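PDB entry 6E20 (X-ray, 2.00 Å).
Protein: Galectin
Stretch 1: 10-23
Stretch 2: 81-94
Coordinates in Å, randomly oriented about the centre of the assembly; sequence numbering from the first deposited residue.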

# COMPACT_ATOMS: atom_id res chain seq x y z
N SER B 10 7.02 -3.77 -5.27
CA SER B 10 8.06 -4.84 -5.20
C SER B 10 8.68 -4.94 -3.80
O SER B 10 9.13 -3.95 -3.27
CB SER B 10 9.08 -4.64 -6.28
OG SER B 10 8.48 -4.93 -7.54
N PHE B 11 8.66 -6.13 -3.23
CA PHE B 11 9.31 -6.47 -1.94
C PHE B 11 10.46 -7.43 -2.23
O PHE B 11 10.20 -8.60 -2.62
CB PHE B 11 8.27 -7.08 -1.00
CG PHE B 11 8.75 -7.46 0.37
CD1 PHE B 11 9.69 -6.69 1.04
CD2 PHE B 11 8.21 -8.56 1.02
CE1 PHE B 11 10.10 -7.03 2.32
CE2 PHE B 11 8.62 -8.91 2.29
CZ PHE B 11 9.55 -8.13 2.94
N LYS B 12 11.68 -6.94 -2.07
CA LYS B 12 12.92 -7.65 -2.48
C LYS B 12 13.70 -8.08 -1.24
O LYS B 12 13.55 -7.45 -0.17
CB LYS B 12 13.79 -6.76 -3.37
CG LYS B 12 13.06 -6.07 -4.53
CD LYS B 12 13.91 -5.04 -5.28
CE LYS B 12 15.31 -5.52 -5.61
NZ LYS B 12 16.15 -4.45 -6.20
N VAL B 13 14.56 -9.08 -1.41
CA VAL B 13 15.55 -9.51 -0.38
C VAL B 13 16.33 -8.29 0.09
O VAL B 13 16.90 -7.62 -0.79
CB VAL B 13 16.46 -10.62 -0.95
CG1 VAL B 13 17.83 -10.67 -0.29
CG2 VAL B 13 15.74 -11.95 -0.85
N GLY B 14 16.26 -7.97 1.38
CA GLY B 14 17.06 -6.91 2.03
C GLY B 14 16.21 -5.75 2.52
O GLY B 14 16.73 -4.92 3.27
N GLN B 15 14.97 -5.63 2.07
CA GLN B 15 14.10 -4.50 2.48
C GLN B 15 13.29 -4.95 3.71
O GLN B 15 13.16 -6.16 3.93
CB GLN B 15 13.15 -4.10 1.35
CG GLN B 15 13.84 -3.86 0.02
CD GLN B 15 12.87 -3.45 -1.06
OE1 GLN B 15 12.06 -4.26 -1.51
NE2 GLN B 15 12.95 -2.21 -1.48
N THR B 16 12.78 -4.01 4.49
CA THR B 16 11.77 -4.32 5.53
C THR B 16 10.41 -3.89 4.99
O THR B 16 10.31 -2.80 4.38
CB THR B 16 12.09 -3.66 6.88
OG1 THR B 16 13.52 -3.59 7.00
CG2 THR B 16 11.53 -4.44 8.05
N LEU B 17 9.43 -4.76 5.14
CA LEU B 17 8.00 -4.44 4.92
C LEU B 17 7.37 -4.14 6.28
O LEU B 17 7.39 -5.03 7.14
CB LEU B 17 7.36 -5.66 4.26
CG LEU B 17 5.84 -5.69 4.29
CD1 LEU B 17 5.26 -4.44 3.65
CD2 LEU B 17 5.36 -6.95 3.61
N THR B 18 6.85 -2.93 6.46
CA THR B 18 6.16 -2.47 7.69
C THR B 18 4.66 -2.42 7.38
O THR B 18 4.30 -1.75 6.41
CB THR B 18 6.74 -1.15 8.21
OG1 THR B 18 8.14 -1.37 8.44
CG2 THR B 18 6.10 -0.70 9.51
N ILE B 19 3.87 -3.19 8.11
CA ILE B 19 2.38 -3.26 7.95
C ILE B 19 1.77 -2.67 9.20
O ILE B 19 2.12 -3.16 10.30
CB ILE B 19 1.89 -4.70 7.70
CG1 ILE B 19 2.49 -5.29 6.42
CG2 ILE B 19 0.36 -4.75 7.67
CD1 ILE B 19 2.44 -6.79 6.34
N THR B 20 0.96 -1.64 9.03
CA THR B 20 0.16 -1.01 10.11
C THR B 20 -1.31 -1.33 9.86
O THR B 20 -1.80 -1.10 8.75
CB THR B 20 0.36 0.51 10.18
OG1 THR B 20 1.75 0.71 9.97
CG2 THR B 20 -0.08 1.09 11.50
N GLY B 21 -1.96 -1.85 10.89
CA GLY B 21 -3.34 -2.33 10.80
C GLY B 21 -4.00 -2.38 12.14
O GLY B 21 -3.32 -2.19 13.17
N VAL B 22 -5.30 -2.62 12.12
CA VAL B 22 -6.15 -2.83 13.32
C VAL B 22 -7.07 -3.99 13.00
O VAL B 22 -7.81 -3.92 12.02
CB VAL B 22 -6.97 -1.57 13.64
CG1 VAL B 22 -7.74 -1.72 14.95
CG2 VAL B 22 -6.11 -0.32 13.64
N PRO B 23 -7.05 -5.09 13.80
CA PRO B 23 -8.01 -6.16 13.59
C PRO B 23 -9.39 -5.53 13.81
O PRO B 23 -9.50 -4.70 14.68
CB PRO B 23 -7.64 -7.23 14.63
CG PRO B 23 -6.28 -6.83 15.15
CD PRO B 23 -6.16 -5.34 14.94
N GLN B 81 -8.35 -7.44 19.19
CA GLN B 81 -9.51 -6.89 18.44
C GLN B 81 -9.52 -5.37 18.67
O GLN B 81 -9.39 -4.92 19.85
CB GLN B 81 -10.83 -7.57 18.84
CG GLN B 81 -10.94 -9.05 18.46
CD GLN B 81 -10.45 -10.04 19.51
OE1 GLN B 81 -9.51 -9.78 20.27
NE2 GLN B 81 -11.09 -11.20 19.56
N ASP B 82 -9.61 -4.62 17.57
CA ASP B 82 -9.74 -3.14 17.52
C ASP B 82 -8.49 -2.42 18.05
O ASP B 82 -8.61 -1.23 18.36
CB ASP B 82 -10.95 -2.63 18.30
CG ASP B 82 -11.44 -1.27 17.82
OD1 ASP B 82 -11.17 -0.92 16.68
OD2 ASP B 82 -12.10 -0.58 18.59
N LYS B 83 -7.33 -3.07 18.17
CA LYS B 83 -6.10 -2.38 18.63
C LYS B 83 -5.10 -2.34 17.49
O LYS B 83 -4.87 -3.40 16.89
CB LYS B 83 -5.53 -3.07 19.87
CG LYS B 83 -6.32 -2.72 21.12
CD LYS B 83 -6.35 -1.20 21.33
CE LYS B 83 -7.75 -0.71 21.54
NZ LYS B 83 -8.43 -1.52 22.58
N GLU B 84 -4.55 -1.15 17.21
CA GLU B 84 -3.54 -0.96 16.15
C GLU B 84 -2.33 -1.84 16.45
O GLU B 84 -1.95 -1.95 17.62
CB GLU B 84 -3.06 0.48 16.01
CG GLU B 84 -1.99 0.62 14.92
CD GLU B 84 -1.54 2.03 14.58
OE1 GLU B 84 -0.37 2.33 14.82
OE2 GLU B 84 -2.36 2.80 14.09
N PHE B 85 -1.76 -2.44 15.41
CA PHE B 85 -0.47 -3.16 15.45
C PHE B 85 0.42 -2.66 14.31
O PHE B 85 -0.09 -2.11 13.29
CB PHE B 85 -0.67 -4.67 15.33
CG PHE B 85 -1.25 -5.07 14.00
CD1 PHE B 85 -0.46 -5.13 12.86
CD2 PHE B 85 -2.60 -5.34 13.88
CE1 PHE B 85 -1.01 -5.46 11.63
CE2 PHE B 85 -3.14 -5.68 12.65
CZ PHE B 85 -2.35 -5.73 11.53
N GLN B 86 1.71 -2.87 14.51
CA GLN B 86 2.76 -2.71 13.49
C GLN B 86 3.59 -4.00 13.48
O GLN B 86 3.99 -4.47 14.56
CB GLN B 86 3.57 -1.44 13.75
CG GLN B 86 4.14 -0.89 12.45
CD GLN B 86 4.82 0.45 12.62
OE1 GLN B 86 5.97 0.53 13.03
NE2 GLN B 86 4.12 1.51 12.22
N ILE B 87 3.68 -4.61 12.30
CA ILE B 87 4.46 -5.84 11.97
C ILE B 87 5.54 -5.47 10.95
O ILE B 87 5.25 -4.68 10.01
CB ILE B 87 3.52 -6.92 11.41
CG1 ILE B 87 2.48 -7.36 12.45
CG2 ILE B 87 4.28 -8.10 10.85
CD1 ILE B 87 1.31 -8.12 11.83
N LYS B 88 6.75 -6.00 11.13
CA LYS B 88 7.87 -5.84 10.18
C LYS B 88 8.17 -7.21 9.63
O LYS B 88 8.06 -8.19 10.40
CB LYS B 88 9.10 -5.23 10.85
CG LYS B 88 8.85 -3.85 11.44
CD LYS B 88 10.09 -3.03 11.59
CE LYS B 88 9.77 -1.57 11.77
NZ LYS B 88 11.00 -0.80 12.06
N ILE B 89 8.46 -7.27 8.33
CA ILE B 89 8.88 -8.52 7.64
C ILE B 89 10.14 -8.19 6.85
O ILE B 89 10.08 -7.27 6.00
CB ILE B 89 7.76 -9.08 6.74
CG1 ILE B 89 6.48 -9.28 7.57
CG2 ILE B 89 8.18 -10.37 6.03
CD1 ILE B 89 5.38 -9.95 6.83
N THR B 90 11.21 -8.91 7.17
CA THR B 90 12.48 -8.95 6.42
C THR B 90 12.58 -10.31 5.73
O THR B 90 12.17 -11.31 6.34
CB THR B 90 13.64 -8.77 7.41
OG1 THR B 90 13.39 -7.58 8.15
CG2 THR B 90 14.97 -8.68 6.70
N PHE B 91 13.15 -10.41 4.55
CA PHE B 91 13.47 -11.77 4.05
C PHE B 91 14.77 -11.82 3.27
O PHE B 91 15.31 -10.81 2.79
CB PHE B 91 12.34 -12.36 3.21
CG PHE B 91 12.23 -11.90 1.79
CD1 PHE B 91 11.83 -10.60 1.50
CD2 PHE B 91 12.38 -12.79 0.74
CE1 PHE B 91 11.65 -10.19 0.18
CE2 PHE B 91 12.19 -12.38 -0.57
CZ PHE B 91 11.83 -11.08 -0.85
N THR B 92 15.22 -13.07 3.18
CA THR B 92 16.45 -13.53 2.51
C THR B 92 15.97 -14.65 1.59
O THR B 92 14.81 -15.06 1.77
CB THR B 92 17.47 -13.98 3.56
OG1 THR B 92 16.86 -15.05 4.30
CG2 THR B 92 17.88 -12.89 4.52
N ASN B 93 16.84 -15.16 0.72
CA ASN B 93 16.53 -16.36 -0.10
C ASN B 93 16.02 -17.47 0.83
O ASN B 93 15.18 -18.28 0.39
CB ASN B 93 17.77 -16.88 -0.84
CG ASN B 93 18.31 -15.89 -1.86
OD1 ASN B 93 18.43 -16.23 -3.04
ND2 ASN B 93 18.66 -14.70 -1.42
N GLU B 94 16.53 -17.53 2.06
CA GLU B 94 16.31 -18.67 2.99
C GLU B 94 14.99 -18.48 3.76
O GLU B 94 14.24 -19.48 3.90
CB GLU B 94 17.48 -18.84 3.96
CG GLU B 94 18.81 -19.17 3.29
CD GLU B 94 19.48 -18.01 2.58
OE1 GLU B 94 19.34 -16.85 3.04
OE2 GLU B 94 20.13 -18.26 1.55

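The apolar centre of this contact is the buried face of a two-stranded antiparallel pairing, where Leu17, Ile19, Ile87, Ile89 and Phe85 all turn the same way. Ile19 and Ile89 meet at their tips, CD1 to CD1 at 4.3 Å, and Leu17 CB lies 4.2 Å from Ile89 CB. An aromatic closes each end of this row. Phe85, with chi1 in p, folds its ring over Gly21, whose CA sits 4.0 Å from the ring centroid in a CH-pi contact. The space is available because Gly21 has no side chain: an ideal CB would fall 2.7 Å from Phe85 CZ, a clash. The rule here is that a ring can lie flat over the neighbouring strand where that strand offers a glycine. Pro23 CD meets the edge of the same ring, 3.7 Å from Phe85 CD2.

At the other end, Phe91 directs its edge toward the face of Phe11, with centroids 4.8 Å apart, and offers its own face to Val13, whose CG2 is 4.0 Å from the Phe91 centroid.

The backbone sets this register. Paired bonds join Leu17 with Ile89 (Leu17 N to Ile89 O 2.7 Å, Ile89 N to Leu17 O 2.8 Å), Ile19 with Ile87 (Ile19 N to Ile87 O 2.8 Å, Ile87 N to Ile19 O 2.9 Å) and Gly21 with Phe85 (Gly21 N to Phe85 O 3.1 Å, Phe85 N to Gly21 O 2.7 Å). Beyond the ladder, Asp82 N bonds Pro23 O at 2.9 Å. The type II turn from Lys12 to Gln15 carries Gly14 at a positive phi that suits glycine, and Gly14 N reaches Phe91 O in a weak bond of 3.3 Å.

The opposite face is polar and more open. Thr18 and Thr20 alternate with the apolar residues, facing Lys88 and Gln86. The Thr18 methyl packs on an aliphatic stem, Thr18 CG2 to Gln86 CG at 3.5 Å, whereas Thr20 CG2 lies 3.5 Å from Glu84 CD, the carboxylate carbon. Gln86 NE2 gives Thr20 OG1 a weak hydrogen bond of 3.4 Å.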